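Tryptophan halogenase (Shewanella frigidimarina, PDB 2PYX) probably acts as a flavin-dependent monooxygenase-type enzyme that uses FAD to halogenate tryptophan or a related substrate. Local coordinates at residues T17-I21 / L365-E369; L25-H30 / A372-A376. The contacts are given in a common frame with arbitrary orientation. Where two conformers were deposited one is given. Numbering follows the deposited sequence.

Contact 1: residues T17-I21 / L365-E369; sequences TAGWI and LALIE
Ile368 reaches out of one alpha helix and overlaps the facing side of another, its CD1 3.8 Å from Ala18 CB and 3.9 Å from Thr17 OG1, its CG2 4.0 Å from Ile21 CG2. Both segments, 17-21 and 365-369, are regular helix, closed internally by Ile21 N to Thr17 O and Glu369 N to Leu365 O hydrogen bonds of 2.9 Å. Their axes run roughly parallel, crossing at -29° and 9.8 Å apart; Ala18 and Ile368 are nearest, with CA atoms 5.8 Å apart. In the mt rotamer, which Ile368 and Ile21 share, Leu365, whose CA-to-CB bond points sideways, still brings CD2 to 4.0 Å from Ile21 CD1 and 3.7 Å from Thr17 OG1. No hydrogen bond passes between these two segments. Thr17 and Ala18 belong to the predicted FAD site, and their backbone N atoms bind a tartrate, probably from the crystallisation liquor. This is the start of the first helix of a Rossmann-type dinucleotide-binding fold, where Gly19 is consistent with the last glycine of a GxGxxG motif.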
loop_
_atom_site.group_PDB
_atom_site.type_symbol
_atom_site.label_atom_id
_atom_site.label_comp_id
_atom_site.label_asym_id
_atom_site.label_seq_id
_atom_site.Cartn_x
_atom_site.Cartn_y
_atom_site.Cartn_z
ATOM N N THR A 17 2.866 0.200 12.964
ATOM C CA THR A 17 3.261 1.099 11.897
ATOM C C THR A 17 2.332 2.301 11.843
ATOM O O THR A 17 2.776 3.416 11.556
ATOM C CB THR A 17 3.271 0.409 10.542
ATOM O OG1 THR A 17 2.013 -0.225 10.347
ATOM C CG2 THR A 17 4.379 -0.588 10.471
ATOM N N ALA A 18 1.052 2.104 12.142
ATOM C CA ALA A 18 0.090 3.213 12.070
ATOM C C ALA A 18 0.428 4.310 13.073
ATOM O O ALA A 18 0.542 5.496 12.746
ATOM C CB ALA A 18 -1.326 2.693 12.269
ATOM N N GLY A 19 0.669 3.906 14.315
ATOM C CA GLY A 19 0.936 4.865 15.354
ATOM C C GLY A 19 2.267 5.543 15.226
ATOM O O GLY A 19 2.361 6.780 15.348
ATOM N N TRP A 20 3.305 4.749 14.935
ATOM C CA TRP A 20 4.645 5.334 14.867
ATOM C C TRP A 20 4.917 6.133 13.599
ATOM O O TRP A 20 5.620 7.137 13.636
ATOM C CB TRP A 20 5.731 4.306 15.113
ATOM C CG TRP A 20 5.696 3.810 16.520
ATOM C CD1 TRP A 20 5.249 2.583 16.958
ATOM C CD2 TRP A 20 6.062 4.541 17.675
ATOM N NE1 TRP A 20 5.346 2.509 18.327
ATOM C CE2 TRP A 20 5.840 3.696 18.790
ATOM C CE3 TRP A 20 6.555 5.831 17.898
ATOM C CZ2 TRP A 20 6.090 4.111 20.096
ATOM C CZ3 TRP A 20 6.829 6.216 19.181
ATOM C CH2 TRP A 20 6.583 5.352 20.272
ATOM N N ILE A 21 4.328 5.736 12.476
ATOM C CA ILE A 21 4.477 6.602 11.300
ATOM C C ILE A 21 3.799 7.945 11.564
ATOM O O ILE A 21 4.318 9.007 11.196
ATOM C CB ILE A 21 3.937 5.935 10.027
ATOM C CG1 ILE A 21 4.919 4.844 9.569
ATOM C CG2 ILE A 21 3.702 6.965 8.897
ATOM C CD1 ILE A 21 4.354 3.925 8.487
ATOM N N LEU A 365 -0.266 0.398 4.090
ATOM C CA LEU A 365 0.723 1.425 4.511
ATOM C C LEU A 365 0.537 2.741 3.737
ATOM O O LEU A 365 0.747 3.827 4.279
ATOM C CB LEU A 365 2.147 0.906 4.383
ATOM C CG LEU A 365 2.557 -0.038 5.513
ATOM C CD1 LEU A 365 3.868 -0.750 5.158
ATOM C CD2 LEU A 365 2.698 0.721 6.819
ATOM N N ALA A 366 0.142 2.659 2.471
ATOM C CA ALA A 366 -0.130 3.882 1.676
ATOM C C ALA A 366 -1.184 4.758 2.339
ATOM O O ALA A 366 -1.063 5.989 2.349
ATOM C CB ALA A 366 -0.604 3.483 0.296
ATOM N N LEU A 367 -2.246 4.147 2.858
ATOM C CA LEU A 367 -3.312 4.914 3.543
ATOM C C LEU A 367 -2.809 5.499 4.871
ATOM O O LEU A 367 -3.180 6.618 5.227
ATOM C CB LEU A 367 -4.537 4.057 3.782
ATOM C CG LEU A 367 -5.397 3.778 2.551
ATOM C CD1 LEU A 367 -6.358 2.602 2.804
ATOM C CD2 LEU A 367 -6.134 5.080 2.202
ATOM N N ILE A 368 -2.006 4.743 5.616
ATOM C CA ILE A 368 -1.396 5.273 6.817
ATOM C C ILE A 368 -0.574 6.542 6.481
ATOM O O ILE A 368 -0.700 7.610 7.125
ATOM C CB ILE A 368 -0.550 4.196 7.528
ATOM C CG1 ILE A 368 -1.466 3.192 8.219
ATOM C CG2 ILE A 368 0.395 4.825 8.522
ATOM C CD1 ILE A 368 -0.746 1.883 8.595
ATOM N N GLU A 369 0.291 6.433 5.473
ATOM C CA GLU A 369 1.131 7.566 5.070
ATOM C C GLU A 369 0.255 8.738 4.629
ATOM O O GLU A 369 0.556 9.864 4.956
ATOM C CB GLU A 369 2.012 7.153 3.902
ATOM C CG GLU A 369 3.076 6.103 4.142
ATOM C CD GLU A 369 3.796 5.875 2.820
ATOM O OE1 GLU A 369 4.717 6.635 2.527
ATOM O OE2 GLU A 369 3.392 4.979 2.045
#

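Contact 2: residues L25-H30 / A372-A376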
loop_
_atom_site.group_PDB
_atom_site.type_symbol
_atom_site.label_atom_id
_atom_site.label_comp_id
_atom_site.label_asym_id
_atom_site.label_seq_id
_atom_site.Cartn_x
_atom_site.Cartn_y
_atom_site.Cartn_z
ATOM N N LEU A 25 5.843 11.493 11.479
ATOM C CA LEU A 25 5.488 12.516 10.494
ATOM C C LEU A 25 5.030 13.825 11.180
ATOM O O LEU A 25 5.388 14.905 10.759
ATOM C CB LEU A 25 4.459 12.007 9.495
ATOM C CG LEU A 25 5.005 10.993 8.492
ATOM C CD1 LEU A 25 3.820 10.450 7.693
ATOM C CD2 LEU A 25 6.057 11.597 7.578
ATOM N N LEU A 26 4.233 13.706 12.236
ATOM C CA LEU A 26 3.813 14.892 12.973
ATOM C C LEU A 26 5.013 15.624 13.602
ATOM O O LEU A 26 5.127 16.833 13.466
ATOM C CB LEU A 26 2.831 14.530 14.100
ATOM C CG LEU A 26 1.426 14.177 13.618
ATOM C CD1 LEU A 26 0.612 13.659 14.804
ATOM C CD2 LEU A 26 0.718 15.347 12.970
ATOM N N ALA A 27 5.873 14.876 14.303
ATOM C CA ALA A 27 7.002 15.492 14.999
ATOM C C ALA A 27 7.952 16.120 13.999
ATOM O O ALA A 27 8.430 17.233 14.197
ATOM C CB ALA A 27 7.740 14.449 15.847
ATOM N N ALA A 28 8.239 15.413 12.912
ATOM C CA ALA A 28 9.192 15.927 11.938
ATOM C C ALA A 28 8.665 17.218 11.288
ATOM O O ALA A 28 9.422 18.185 11.046
ATOM C CB ALA A 28 9.521 14.878 10.887
ATOM N N GLU A 29 7.374 17.254 10.979
ATOM C CA GLU A 29 6.794 18.412 10.294
ATOM C C GLU A 29 6.737 19.649 11.185
ATOM O O GLU A 29 6.971 20.742 10.690
ATOM C CB GLU A 29 5.403 18.087 9.722
ATOM C CG GLU A 29 4.678 19.230 9.083
ATOM C CD GLU A 29 5.328 19.756 7.819
ATOM O OE1 GLU A 29 6.348 19.216 7.337
ATOM O OE2 GLU A 29 4.807 20.760 7.296
ATOM N N HIS A 30 6.422 19.468 12.471
ATOM C CA HIS A 30 6.164 20.629 13.343
ATOM C C HIS A 30 7.251 20.971 14.356
ATOM O O HIS A 30 7.361 22.125 14.764
ATOM C CB HIS A 30 4.835 20.435 14.070
ATOM C CG HIS A 30 3.680 20.492 13.124
ATOM N ND1 HIS A 30 3.176 21.680 12.647
ATOM C CD2 HIS A 30 3.031 19.504 12.468
ATOM C CE1 HIS A 30 2.222 21.416 11.769
ATOM N NE2 HIS A 30 2.132 20.105 11.616
ATOM N N ALA A 372 -1.631 10.310 7.821
ATOM C CA ALA A 372 -0.702 10.958 8.731
ATOM C C ALA A 372 -0.074 12.197 8.095
ATOM O O ALA A 372 0.052 13.236 8.739
ATOM C CB ALA A 372 0.375 9.972 9.185
ATOM N N SER A 373 0.356 12.061 6.849
ATOM C CA SER A 373 0.962 13.207 6.170
ATOM C C SER A 373 -0.071 14.338 5.977
ATOM O O SER A 373 0.260 15.511 6.111
ATOM C CB SER A 373 1.607 12.821 4.825
ATOM O OG SER A 373 0.663 12.330 3.888
ATOM N N THR A 374 -1.309 13.974 5.659
ATOM C CA THR A 374 -2.365 14.954 5.492
ATOM C C THR A 374 -2.627 15.670 6.788
ATOM O O THR A 374 -2.745 16.892 6.805
ATOM C CB THR A 374 -3.638 14.264 4.965
ATOM O OG1 THR A 374 -3.322 13.743 3.667
ATOM C CG2 THR A 374 -4.759 15.225 4.839
ATOM N N LEU A 375 -2.717 14.934 7.885
ATOM C CA LEU A 375 -2.930 15.587 9.180
ATOM C C LEU A 375 -1.766 16.511 9.504
ATOM O O LEU A 375 -1.972 17.636 9.965
ATOM C CB LEU A 375 -3.071 14.522 10.264
ATOM C CG LEU A 375 -3.153 15.073 11.678
ATOM C CD1 LEU A 375 -4.402 15.971 11.840
ATOM C CD2 LEU A 375 -3.155 13.943 12.672
ATOM N N ALA A 376 -0.540 16.069 9.264
ATOM C CA ALA A 376 0.610 16.903 9.537
ATOM C C ALA A 376 0.593 18.184 8.694
ATOM O O ALA A 376 0.973 19.270 9.177
ATOM C CB ALA A 376 1.892 16.119 9.286
HETATM O O HOH W 1 2.204 21.836 8.044
#
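Farther along the first helix of the Rossmann-type fold, the same two helices meet again, and here the general rule that a small residue permits close approach is easy to follow. The segments 25-30 and 372-376 run roughly parallel, their axes 9.1 Å apart and crossing at -32°. The closest pair of CA atoms, Leu26 and Ala376, is separated by 5.1 Å. Ala376, the residue most covered in this contact, is a short knob that points into the hollow bordered by Leu25, Leu26 and Glu29. Its CB lies 4.0 Å from Leu25 O, 3.9 Å from Leu26 CD2 and 4.0 Å from Glu29 CB, so it touches both the backbone and side chains of the facing helix.

In return, two leucines project across. Leu25 lays its CD1 against Ala372, 3.8 Å from that residue's CB and 3.9 Å from Ser373 N, while helix 65-73 meets it through Thr69, Lys72 and Ile73. Leu26 sets off sideways, but its CD2 comes within 4.1 Å of Leu375 CG and 3.8 Å of Ala376 CA; Ile45 of the neighbouring strand 44-49 also touches it.

Toward the C-terminal ends the contact turns polar. Near the end of helix 363-377, a water bridges the exposed Glu29 to the backbone, donating to Glu29 OE2 at 2.9 Å and to Ala376 O at 3.1 Å. His30 ND1 is hydrogen-bonded to Lys42 NZ, and the other ring nitrogen meets that same carbonyl nearly in the ring plane: His30 NE2 donates to Ala376 O at 2.8 Å.

In the fold
From the N terminus, strand 9-13 leads into helix 16-31, which supplies the first partner of contact 1 and then, farther along, that of contact 2. The chain next builds much of both sheets before helix 363-377 returns with the second partners in the same order. The two long loops, closed after 343 and 341 intervening residues, therefore cross rather than nest, as expected when two helices pair in parallel. Contact 1 lies by the predicted nucleotide site, whereas contact 2, its centre about 11 Å from that of contact 1, is farther from the middle of the chain. Leu25 CD1 approaches Glu369 O to 4.3 Å, making one continuous interface that ties the beginning of the Rossmann-type region to a much later helix.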